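Local coordinates for cytosine deaminase (Klebsiella pneumoniae, PDB 4R85), which catalyses the hydrolytic deamination of 5-methylcytosine, as an iron-bound member of the amidohydrolase family, at the interface of chains A and B. Coordinates in Å, arbitrary orientation; residue numbers count along the deposited sequence, not the author numbering. Chains: chain A/B, Cytosine deaminase.

The interface of chains A and B. Residues chain A 327, 331, 336, 341, 381, 384-385; chain B 272, 276, 315-317, 324.
Helices 322-332 and 380-386 of chain A face an irregular loop of chain B, in which B:Tyr315 is beta-like (phi/psi -149/119°) and the chain turns at B:Pro316 before B:Leu317; B:Arg324 comes from chain B's own helix 322-332. A:His331 and B:Tyr315 cross at about a right angle and meet tip to tip: A:His331 NE2 lies 2.6 Å from the phenol OH of B:Tyr315, which sits at the imidazole edge in the ring plane, in a nearly straight hydrogen bond of undecided direction. A:His331 ND1 donates to the backbone O of A:Asp327 at 2.7 Å, from above the carbonyl plane; the two bonds together help set the ring's rotation, while A:Leu336 CD1 caps one face. B:Arg324, bent at chi3 (70°), grips B:Tyr315 OH end-on with NH1 and NH2, the latter at 3.0 Å. B:Arg324 NH1 also makes a salt bridge to A:Asp327 OD1 (3.0 Å), using that oxygen's syn lone pair, in the guanidinium plane. The guanidinium's positive charge might polarise the phenol. Farther along, A:Tyr381 OH donates to B:Pro316 O at 2.5 Å, nearly along the C=O axis. B:Leu317 spreads its two methyls into chain A, CD1 against A:Leu336 CD2 (3.7 Å) and CD2 against A:Arg385 CB and A:Tyr381 CE1. A:Leu341 CD1 packs on B:Pro316 CG, and a water links B:His276 ND1 to A:His331 O. With its two-fold twin, this patch helps join the subunits of the deposited dimer, which may be the biological one.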
ATOM      1  N   ASP A 327       0.822   3.085  -5.464  1.00 11.66           N
ATOM      2  CA  ASP A 327      -0.276   2.180  -5.137  1.00 13.74           C
ATOM      3  C   ASP A 327      -1.179   2.793  -4.049  1.00 13.37           C
ATOM      4  O   ASP A 327      -2.411   2.884  -4.205  1.00 12.04           O
ATOM      5  CB  ASP A 327       0.303   0.847  -4.660  1.00 19.68           C
ATOM      6  CG  ASP A 327      -0.748  -0.230  -4.484  1.00 25.95           C
ATOM      7  OD1 ASP A 327      -0.721  -0.916  -3.435  1.00 26.36           O
ATOM      8  OD2 ASP A 327      -1.577  -0.420  -5.401  1.00 24.56           O
ATOM      9  N   HIS A 331      -5.242   4.273  -4.335  1.00 13.38           N
ATOM     10  CA  HIS A 331      -6.318   3.753  -3.485  1.00 11.14           C
ATOM     11  C   HIS A 331      -6.969   4.863  -2.657  1.00 15.07           C
ATOM     12  O   HIS A 331      -8.188   5.035  -2.672  1.00 15.00           O
ATOM     13  CB  HIS A 331      -5.794   2.678  -2.516  1.00 17.43           C
ATOM     14  CG  HIS A 331      -5.521   1.351  -3.153  1.00 16.49           C
ATOM     15  ND1 HIS A 331      -4.442   1.129  -3.987  1.00 16.86           N
ATOM     16  CD2 HIS A 331      -6.169   0.167  -3.051  1.00 12.69           C
ATOM     17  CE1 HIS A 331      -4.453  -0.132  -4.387  1.00 15.97           C
ATOM     18  NE2 HIS A 331      -5.490  -0.737  -3.835  1.00 14.80           N
ATOM     19  N   LEU A 336      -8.645   4.572  -9.005  1.00 12.71           N
ATOM     20  CA  LEU A 336      -8.492   3.225  -9.545  1.00 17.85           C
ATOM     21  C   LEU A 336      -9.380   2.996 -10.764  1.00 18.07           C
ATOM     22  O   LEU A 336      -9.695   1.860 -11.107  1.00 18.61           O
ATOM     23  CB  LEU A 336      -8.760   2.170  -8.464  1.00 14.60           C
ATOM     24  CG  LEU A 336      -7.648   2.113  -7.412  1.00 15.82           C
ATOM     25  CD1 LEU A 336      -7.883   0.949  -6.462  1.00 17.94           C
ATOM     26  CD2 LEU A 336      -6.282   1.990  -8.081  1.00 19.86           C
ATOM     27  N   LEU A 341      -5.629   4.166 -14.299  1.00 15.50           N
ATOM     28  CA  LEU A 341      -4.605   3.116 -14.282  1.00 21.16           C
ATOM     29  C   LEU A 341      -3.738   3.065 -15.544  1.00 22.05           C
ATOM     30  O   LEU A 341      -2.558   2.718 -15.477  1.00 21.84           O
ATOM     31  CB  LEU A 341      -5.242   1.749 -13.994  1.00 18.35           C
ATOM     32  CG  LEU A 341      -5.685   1.582 -12.531  1.00 20.78           C
ATOM     33  CD1 LEU A 341      -6.508   0.315 -12.328  1.00 20.64           C
ATOM     34  CD2 LEU A 341      -4.486   1.581 -11.598  1.00 28.54           C
ATOM     35  N   TYR A 381      -0.565  -0.022 -15.942  1.00 18.50           N
ATOM     36  CA  TYR A 381      -1.449  -0.853 -15.129  1.00 16.69           C
ATOM     37  C   TYR A 381      -0.720  -2.044 -14.515  1.00 20.59           C
ATOM     38  O   TYR A 381      -0.820  -2.297 -13.314  1.00 16.51           O
ATOM     39  CB  TYR A 381      -2.612  -1.355 -15.985  1.00 18.74           C
ATOM     40  CG  TYR A 381      -3.464  -2.403 -15.309  1.00 21.52           C
ATOM     41  CD1 TYR A 381      -4.406  -2.047 -14.355  1.00 22.08           C
ATOM     42  CD2 TYR A 381      -3.329  -3.750 -15.628  1.00 27.32           C
ATOM     43  CE1 TYR A 381      -5.193  -2.997 -13.740  1.00 19.80           C
ATOM     44  CE2 TYR A 381      -4.111  -4.711 -15.017  1.00 28.73           C
ATOM     45  CZ  TYR A 381      -5.045  -4.326 -14.074  1.00 29.52           C
ATOM     46  OH  TYR A 381      -5.833  -5.273 -13.464  1.00 34.91           O
ATOM     47  N   VAL A 384       1.953  -1.052 -11.708  1.00 18.66           N
ATOM     48  CA  VAL A 384       1.450  -0.822 -10.350  1.00 16.09           C
ATOM     49  C   VAL A 384       0.809  -2.079  -9.745  1.00 19.30           C
ATOM     50  O   VAL A 384       0.939  -2.342  -8.541  1.00 17.49           O
ATOM     51  CB  VAL A 384       0.508   0.423 -10.246  1.00 17.41           C
ATOM     52  CG1 VAL A 384      -0.862   0.156 -10.841  1.00 21.12           C
ATOM     53  CG2 VAL A 384       0.369   0.864  -8.770  1.00 18.72           C
ATOM     54  N   ARG A 385       0.148  -2.873 -10.580  1.00 18.05           N
ATOM     55  CA  ARG A 385      -0.513  -4.071 -10.081  1.00 19.00           C
ATOM     56  C   ARG A 385       0.499  -5.079  -9.569  1.00 22.25           C
ATOM     57  O   ARG A 385       0.279  -5.705  -8.529  1.00 16.46           O
ATOM     58  CB  ARG A 385      -1.369  -4.748 -11.148  1.00 15.20           C
ATOM     59  CG  ARG A 385      -2.202  -5.885 -10.568  1.00 15.56           C
ATOM     60  CD  ARG A 385      -2.976  -6.648 -11.636  1.00 17.38           C
ATOM     61  NE  ARG A 385      -2.095  -7.398 -12.526  1.00 18.43           N
ATOM     62  CZ  ARG A 385      -1.562  -8.589 -12.246  1.00 22.99           C
ATOM     63  NH1 ARG A 385      -0.772  -9.190 -13.133  1.00 21.67           N
ATOM     64  NH2 ARG A 385      -1.812  -9.184 -11.085  1.00 20.99           N
TER
ATOM     65  N   THR B 272      -7.466  -2.707   1.584  1.00 14.29           N
ATOM     66  CA  THR B 272      -7.311  -2.193   0.221  1.00 14.43           C
ATOM     67  C   THR B 272      -8.658  -2.113  -0.487  1.00 15.73           C
ATOM     68  O   THR B 272      -8.892  -1.202  -1.270  1.00 12.34           O
ATOM     69  CB  THR B 272      -6.338  -3.026  -0.655  1.00 16.26           C
ATOM     70  OG1 THR B 272      -6.795  -4.383  -0.744  1.00 15.27           O
ATOM     71  CG2 THR B 272      -4.932  -2.989  -0.094  1.00 22.53           C
ATOM     72  N   HIS B 276     -10.977   1.580  -1.272  1.00 11.27           N
ATOM     73  CA  HIS B 276     -11.428   1.785  -2.648  1.00 12.04           C
ATOM     74  C   HIS B 276     -12.956   1.970  -2.745  1.00 10.93           C
ATOM     75  O   HIS B 276     -13.431   2.930  -3.346  1.00 13.56           O
ATOM     76  CB  HIS B 276     -10.958   0.605  -3.496  1.00 14.63           C
ATOM     77  CG  HIS B 276     -11.581   0.538  -4.855  1.00 15.64           C
ATOM     78  ND1 HIS B 276     -11.455   1.547  -5.786  1.00 13.28           N
ATOM     79  CD2 HIS B 276     -12.336  -0.424  -5.439  1.00 14.67           C
ATOM     80  CE1 HIS B 276     -12.102   1.208  -6.888  1.00 16.35           C
ATOM     81  NE2 HIS B 276     -12.646   0.016  -6.703  1.00 16.29           N
ATOM     82  N   TYR B 315     -12.845  -4.414  -7.888  1.00 15.00           N
ATOM     83  CA  TYR B 315     -11.477  -3.986  -7.602  1.00 14.97           C
ATOM     84  C   TYR B 315     -10.535  -4.400  -8.723  1.00 11.84           C
ATOM     85  O   TYR B 315     -10.377  -5.590  -8.997  1.00 15.87           O
ATOM     86  CB  TYR B 315     -11.041  -4.622  -6.280  1.00 12.26           C
ATOM     87  CG  TYR B 315      -9.667  -4.228  -5.799  1.00 15.99           C
ATOM     88  CD1 TYR B 315      -8.586  -5.088  -5.955  1.00 14.89           C
ATOM     89  CD2 TYR B 315      -9.456  -3.010  -5.157  1.00 16.77           C
ATOM     90  CE1 TYR B 315      -7.322  -4.747  -5.493  1.00 15.52           C
ATOM     91  CE2 TYR B 315      -8.188  -2.657  -4.693  1.00 14.93           C
ATOM     92  CZ  TYR B 315      -7.132  -3.531  -4.866  1.00 16.35           C
ATOM     93  OH  TYR B 315      -5.871  -3.193  -4.412  1.00 16.66           O
ATOM     94  N   PRO B 316      -9.903  -3.419  -9.383  1.00 15.85           N
ATOM     95  CA  PRO B 316      -9.199  -3.703 -10.640  1.00 17.57           C
ATOM     96  C   PRO B 316      -7.787  -4.258 -10.457  1.00 15.65           C
ATOM     97  O   PRO B 316      -7.185  -4.747 -11.419  1.00 13.51           O
ATOM     98  CB  PRO B 316      -9.146  -2.329 -11.320  1.00 14.86           C
ATOM     99  CG  PRO B 316      -9.070  -1.354 -10.160  1.00 16.42           C
ATOM    100  CD  PRO B 316      -9.949  -1.974  -9.080  1.00 14.94           C
ATOM    101  N   LEU B 317      -7.262  -4.178  -9.247  1.00 14.88           N
ATOM    102  CA  LEU B 317      -5.885  -4.599  -8.999  1.00 14.06           C
ATOM    103  C   LEU B 317      -5.840  -5.962  -8.328  1.00 17.38           C
ATOM    104  O   LEU B 317      -6.805  -6.726  -8.412  1.00 15.07           O
ATOM    105  CB  LEU B 317      -5.160  -3.544  -8.155  1.00 13.73           C
ATOM    106  CG  LEU B 317      -4.958  -2.226  -8.918  1.00 16.70           C
ATOM    107  CD1 LEU B 317      -4.274  -1.173  -8.031  1.00 14.97           C
ATOM    108  CD2 LEU B 317      -4.147  -2.474 -10.178  1.00 18.64           C
ATOM    109  N   ARG B 324       1.121  -6.892   1.011  1.00 14.30           N
ATOM    110  CA  ARG B 324       0.719  -5.589   0.502  1.00 14.38           C
ATOM    111  C   ARG B 324      -0.525  -5.138   1.263  1.00 11.98           C
ATOM    112  O   ARG B 324      -0.681  -3.960   1.579  1.00 12.23           O
ATOM    113  CB  ARG B 324       0.440  -5.649  -1.016  1.00 16.62           C
ATOM    114  CG  ARG B 324       0.077  -4.289  -1.633  1.00 22.91           C
ATOM    115  CD  ARG B 324      -0.219  -4.367  -3.140  1.00 21.63           C
ATOM    116  NE  ARG B 324      -1.478  -5.068  -3.398  1.00 22.29           N
ATOM    117  CZ  ARG B 324      -2.639  -4.466  -3.621  1.00 25.32           C
ATOM    118  NH1 ARG B 324      -2.710  -3.139  -3.656  1.00 23.68           N
ATOM    119  NH2 ARG B 324      -3.730  -5.192  -3.824  1.00 27.86           N
TER
HETATM  120  O   HOH W   1      -9.777   3.908  -5.198  1.00 19.11           O